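PDB 2IEE: probable ABC transporter extracellular-binding protein yckB, which probably serves as the solute-binding lipoprotein of an ABC transport system, capturing a solute outside the cell for delivery to the membrane. Local coordinates for residues I23-Y36 against L46-A58. Sequence-based numbering, arbitrary orientation.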
# COMPACT_ATOMS: atom_id res chain seq x y z
N ILE A 23 8.33 -20.64 4.87
CA ILE A 23 6.98 -20.12 5.04
C ILE A 23 6.48 -19.73 3.66
O ILE A 23 7.17 -19.05 2.91
CB ILE A 23 6.96 -18.89 5.96
CG1 ILE A 23 5.53 -18.36 6.09
CG2 ILE A 23 7.87 -17.80 5.41
CD1 ILE A 23 5.38 -17.26 7.13
N VAL A 24 5.28 -20.19 3.31
CA VAL A 24 4.68 -19.90 2.02
C VAL A 24 3.85 -18.63 2.14
O VAL A 24 2.95 -18.55 2.98
CB VAL A 24 3.78 -21.06 1.56
CG1 VAL A 24 3.29 -20.82 0.15
CG2 VAL A 24 4.55 -22.37 1.62
N VAL A 25 4.15 -17.64 1.32
CA VAL A 25 3.44 -16.37 1.39
C VAL A 25 2.90 -15.91 0.05
O VAL A 25 3.62 -15.85 -0.95
CB VAL A 25 4.35 -15.25 1.97
CG1 VAL A 25 3.53 -13.99 2.22
CG2 VAL A 25 5.01 -15.72 3.25
N ALA A 26 1.62 -15.56 0.03
CA ALA A 26 0.98 -15.09 -1.18
C ALA A 26 1.14 -13.58 -1.30
O ALA A 26 1.09 -12.86 -0.30
CB ALA A 26 -0.50 -15.45 -1.18
N THR A 27 1.35 -13.12 -2.52
CA THR A 27 1.50 -11.71 -2.82
C THR A 27 1.21 -11.56 -4.31
O THR A 27 1.29 -12.55 -5.06
CB THR A 27 2.92 -11.21 -2.50
OG1 THR A 27 2.95 -9.78 -2.59
CG2 THR A 27 3.93 -11.80 -3.46
N SER A 28 0.88 -10.36 -4.75
CA SER A 28 0.55 -10.14 -6.15
C SER A 28 1.73 -9.82 -7.06
O SER A 28 1.82 -10.35 -8.17
CB SER A 28 -0.49 -9.03 -6.27
OG SER A 28 0.03 -7.79 -5.84
N GLY A 29 2.62 -8.96 -6.61
CA GLY A 29 3.75 -8.59 -7.45
C GLY A 29 3.32 -7.54 -8.46
O GLY A 29 4.02 -7.27 -9.44
N THR A 30 2.15 -6.94 -8.24
CA THR A 30 1.64 -5.91 -9.15
C THR A 30 1.34 -4.60 -8.42
O THR A 30 0.55 -3.79 -8.90
CB THR A 30 0.35 -6.38 -9.86
OG1 THR A 30 -0.66 -6.67 -8.89
CG2 THR A 30 0.61 -7.64 -10.68
N LEU A 31 1.97 -4.40 -7.26
CA LEU A 31 1.76 -3.20 -6.46
C LEU A 31 3.04 -2.44 -6.14
O LEU A 31 3.54 -2.49 -5.01
CB LEU A 31 1.06 -3.57 -5.14
CG LEU A 31 -0.30 -4.27 -5.22
CD1 LEU A 31 -0.75 -4.67 -3.83
CD2 LEU A 31 -1.32 -3.34 -5.87
N TYR A 32 3.58 -1.73 -7.12
CA TYR A 32 4.80 -0.96 -6.90
C TYR A 32 4.45 0.12 -5.86
O TYR A 32 3.39 0.71 -5.91
CB TYR A 32 5.23 -0.30 -8.20
CG TYR A 32 6.40 0.64 -8.04
CD1 TYR A 32 7.70 0.17 -7.89
CD2 TYR A 32 6.19 2.02 -8.03
CE1 TYR A 32 8.77 1.05 -7.72
CE2 TYR A 32 7.24 2.90 -7.86
CZ TYR A 32 8.53 2.42 -7.70
OH TYR A 32 9.56 3.30 -7.51
N PRO A 33 5.36 0.38 -4.90
CA PRO A 33 6.68 -0.21 -4.67
C PRO A 33 6.69 -1.17 -3.46
O PRO A 33 7.71 -1.29 -2.78
CB PRO A 33 7.52 1.02 -4.39
CG PRO A 33 6.59 1.79 -3.47
CD PRO A 33 5.22 1.63 -4.14
N THR A 34 5.58 -1.84 -3.20
CA THR A 34 5.54 -2.73 -2.05
C THR A 34 5.65 -4.22 -2.40
O THR A 34 6.12 -5.03 -1.60
CB THR A 34 4.27 -2.48 -1.22
OG1 THR A 34 4.45 -3.00 0.10
CG2 THR A 34 3.07 -3.15 -1.86
N SER A 35 5.20 -4.57 -3.60
CA SER A 35 5.27 -5.94 -4.08
C SER A 35 5.27 -5.88 -5.61
O SER A 35 4.22 -5.73 -6.23
CB SER A 35 4.07 -6.75 -3.59
OG SER A 35 4.11 -8.07 -4.11
N TYR A 36 6.45 -5.98 -6.20
CA TYR A 36 6.57 -5.92 -7.66
C TYR A 36 7.85 -6.61 -8.10
O TYR A 36 8.60 -7.12 -7.27
CB TYR A 36 6.60 -4.46 -8.13
CG TYR A 36 7.83 -3.71 -7.67
CD1 TYR A 36 7.97 -3.30 -6.34
CD2 TYR A 36 8.88 -3.46 -8.55
CE1 TYR A 36 9.13 -2.66 -5.90
CE2 TYR A 36 10.04 -2.82 -8.13
CZ TYR A 36 10.16 -2.42 -6.81
OH TYR A 36 11.31 -1.79 -6.40
N LEU A 46 11.16 -10.72 -7.41
CA LEU A 46 10.01 -10.25 -6.66
C LEU A 46 10.59 -9.47 -5.48
O LEU A 46 11.37 -9.99 -4.71
CB LEU A 46 9.16 -11.43 -6.18
CG LEU A 46 7.90 -11.11 -5.35
CD1 LEU A 46 6.96 -10.20 -6.14
CD2 LEU A 46 7.19 -12.40 -4.98
N THR A 47 10.20 -8.21 -5.35
CA THR A 47 10.73 -7.39 -4.28
C THR A 47 9.70 -6.37 -3.83
O THR A 47 8.51 -6.58 -4.03
CB THR A 47 12.04 -6.69 -4.75
OG1 THR A 47 12.61 -5.94 -3.67
CG2 THR A 47 11.77 -5.77 -5.92
N GLY A 48 10.13 -5.27 -3.21
CA GLY A 48 9.19 -4.27 -2.74
C GLY A 48 9.17 -4.18 -1.23
O GLY A 48 9.54 -5.14 -0.54
N TYR A 49 8.74 -3.04 -0.70
CA TYR A 49 8.72 -2.85 0.75
C TYR A 49 8.16 -4.02 1.57
O TYR A 49 8.88 -4.59 2.39
CB TYR A 49 7.95 -1.57 1.11
CG TYR A 49 7.85 -1.37 2.60
CD1 TYR A 49 8.98 -1.11 3.37
CD2 TYR A 49 6.62 -1.48 3.25
CE1 TYR A 49 8.89 -0.98 4.75
CE2 TYR A 49 6.53 -1.35 4.63
CZ TYR A 49 7.66 -1.11 5.37
OH TYR A 49 7.55 -0.99 6.73
N GLU A 50 6.90 -4.37 1.35
CA GLU A 50 6.27 -5.45 2.11
C GLU A 50 6.94 -6.81 1.90
O GLU A 50 7.12 -7.57 2.84
CB GLU A 50 4.77 -5.53 1.78
CG GLU A 50 4.02 -6.58 2.61
CD GLU A 50 2.51 -6.54 2.43
OE1 GLU A 50 2.04 -6.01 1.40
OE2 GLU A 50 1.80 -7.05 3.32
N VAL A 51 7.30 -7.10 0.66
CA VAL A 51 7.96 -8.36 0.33
C VAL A 51 9.27 -8.47 1.12
O VAL A 51 9.54 -9.51 1.73
CB VAL A 51 8.25 -8.44 -1.18
CG1 VAL A 51 9.21 -9.57 -1.49
CG2 VAL A 51 6.96 -8.64 -1.94
N GLU A 52 10.06 -7.40 1.13
CA GLU A 52 11.33 -7.42 1.85
C GLU A 52 11.12 -7.48 3.35
O GLU A 52 11.91 -8.11 4.06
CB GLU A 52 12.19 -6.21 1.47
CG GLU A 52 12.61 -6.14 -0.00
CD GLU A 52 13.29 -7.41 -0.49
OE1 GLU A 52 14.02 -8.05 0.30
OE2 GLU A 52 13.11 -7.77 -1.68
N VAL A 53 10.07 -6.84 3.85
CA VAL A 53 9.79 -6.85 5.28
C VAL A 53 9.51 -8.29 5.73
O VAL A 53 10.01 -8.73 6.75
CB VAL A 53 8.57 -5.97 5.63
CG1 VAL A 53 8.13 -6.23 7.07
CG2 VAL A 53 8.92 -4.49 5.45
N VAL A 54 8.70 -8.99 4.95
CA VAL A 54 8.37 -10.37 5.26
C VAL A 54 9.61 -11.26 5.14
O VAL A 54 9.90 -12.08 6.02
CB VAL A 54 7.28 -10.90 4.29
CG1 VAL A 54 7.05 -12.38 4.52
CG2 VAL A 54 5.99 -10.13 4.50
N ARG A 55 10.34 -11.09 4.04
CA ARG A 55 11.54 -11.87 3.78
C ARG A 55 12.50 -11.80 4.96
O ARG A 55 12.96 -12.83 5.47
CB ARG A 55 12.21 -11.35 2.49
CG ARG A 55 13.52 -12.02 2.08
CD ARG A 55 13.97 -11.53 0.70
NE ARG A 55 13.27 -12.23 -0.38
CZ ARG A 55 12.86 -11.66 -1.52
NH1 ARG A 55 13.07 -10.38 -1.74
NH2 ARG A 55 12.26 -12.40 -2.43
N GLU A 56 12.78 -10.58 5.41
CA GLU A 56 13.69 -10.36 6.53
C GLU A 56 13.11 -10.89 7.84
O GLU A 56 13.83 -11.46 8.66
CB GLU A 56 13.99 -8.86 6.65
CG GLU A 56 14.98 -8.47 7.74
CD GLU A 56 16.36 -9.08 7.51
OE1 GLU A 56 16.73 -9.29 6.34
OE2 GLU A 56 17.08 -9.32 8.50
N ALA A 57 11.81 -10.69 8.05
CA ALA A 57 11.18 -11.17 9.27
C ALA A 57 11.33 -12.68 9.33
O ALA A 57 11.68 -13.25 10.37
CB ALA A 57 9.71 -10.77 9.29
N ALA A 58 11.07 -13.34 8.21
CA ALA A 58 11.19 -14.79 8.14
C ALA A 58 12.64 -15.19 8.42
O ALA A 58 12.90 -16.17 9.12
CB ALA A 58 10.76 -15.29 6.77
O HOH W 1 2.15 -3.15 1.67
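Tyr36 and Thr47 form an antiparallel hydrogen-bonded pair joining strands 36-38 and 45-47; Thr47 N meets Tyr36 O at 2.7 Å, almost straight, while Tyr36 N reaches Thr47 O from above its carbonyl plane. Helix 49-60 follows, its first-turn amides lacking helical acceptors. Loop 33-34 supplies them: Tyr49 N binds a lone pair of Pro33 O at 2.9 Å, Val51 N takes Thr34 O, and Glu50 N takes Thr34 OG1 at 3.1 Å. With OG1 turned opposite the backbone N (chi1 -160°), Thr34 also donates to a water that donates to Glu50 OE1; Asp90 N bonds OE1 and Tyr107 OH bonds OE2. Gly48, the N-cap, suits its place: a CB would collide with Thr34 C and, at its positive phi, press on the preceding carbonyl O.

Strands 22-27 and 64-69 with helix 49-60 make a beta-alpha-beta crossover, strands 36-38 and 45-47 inserted in the connection; strand 23-27 runs antiparallel to helix 49-58 (173°).

Val25 CG2 against Val54 CG1 (4.1 Å) and Ile23 CG2 against small Ala58 CB line their interface. From strand 45-47, Leu46 CD2 meets Thr27 CG2 tip to tip at 3.6 Å; threonine suits, its OG1 bonding Ser35 OG (2.6 Å) and Ala88 O.

Thr47 CG2 makes a CH-pi contact with the Tyr36 ring, 4.1 Å from its centroid; Tyr32 CD1 covers the opposite face. Tyr36 CE1 touches Gly48 CA at 3.5 Å; an alanine here would probably leave Thr47 CG2 and Tyr32 without their flat partner and lose the contact with Gly48 CA.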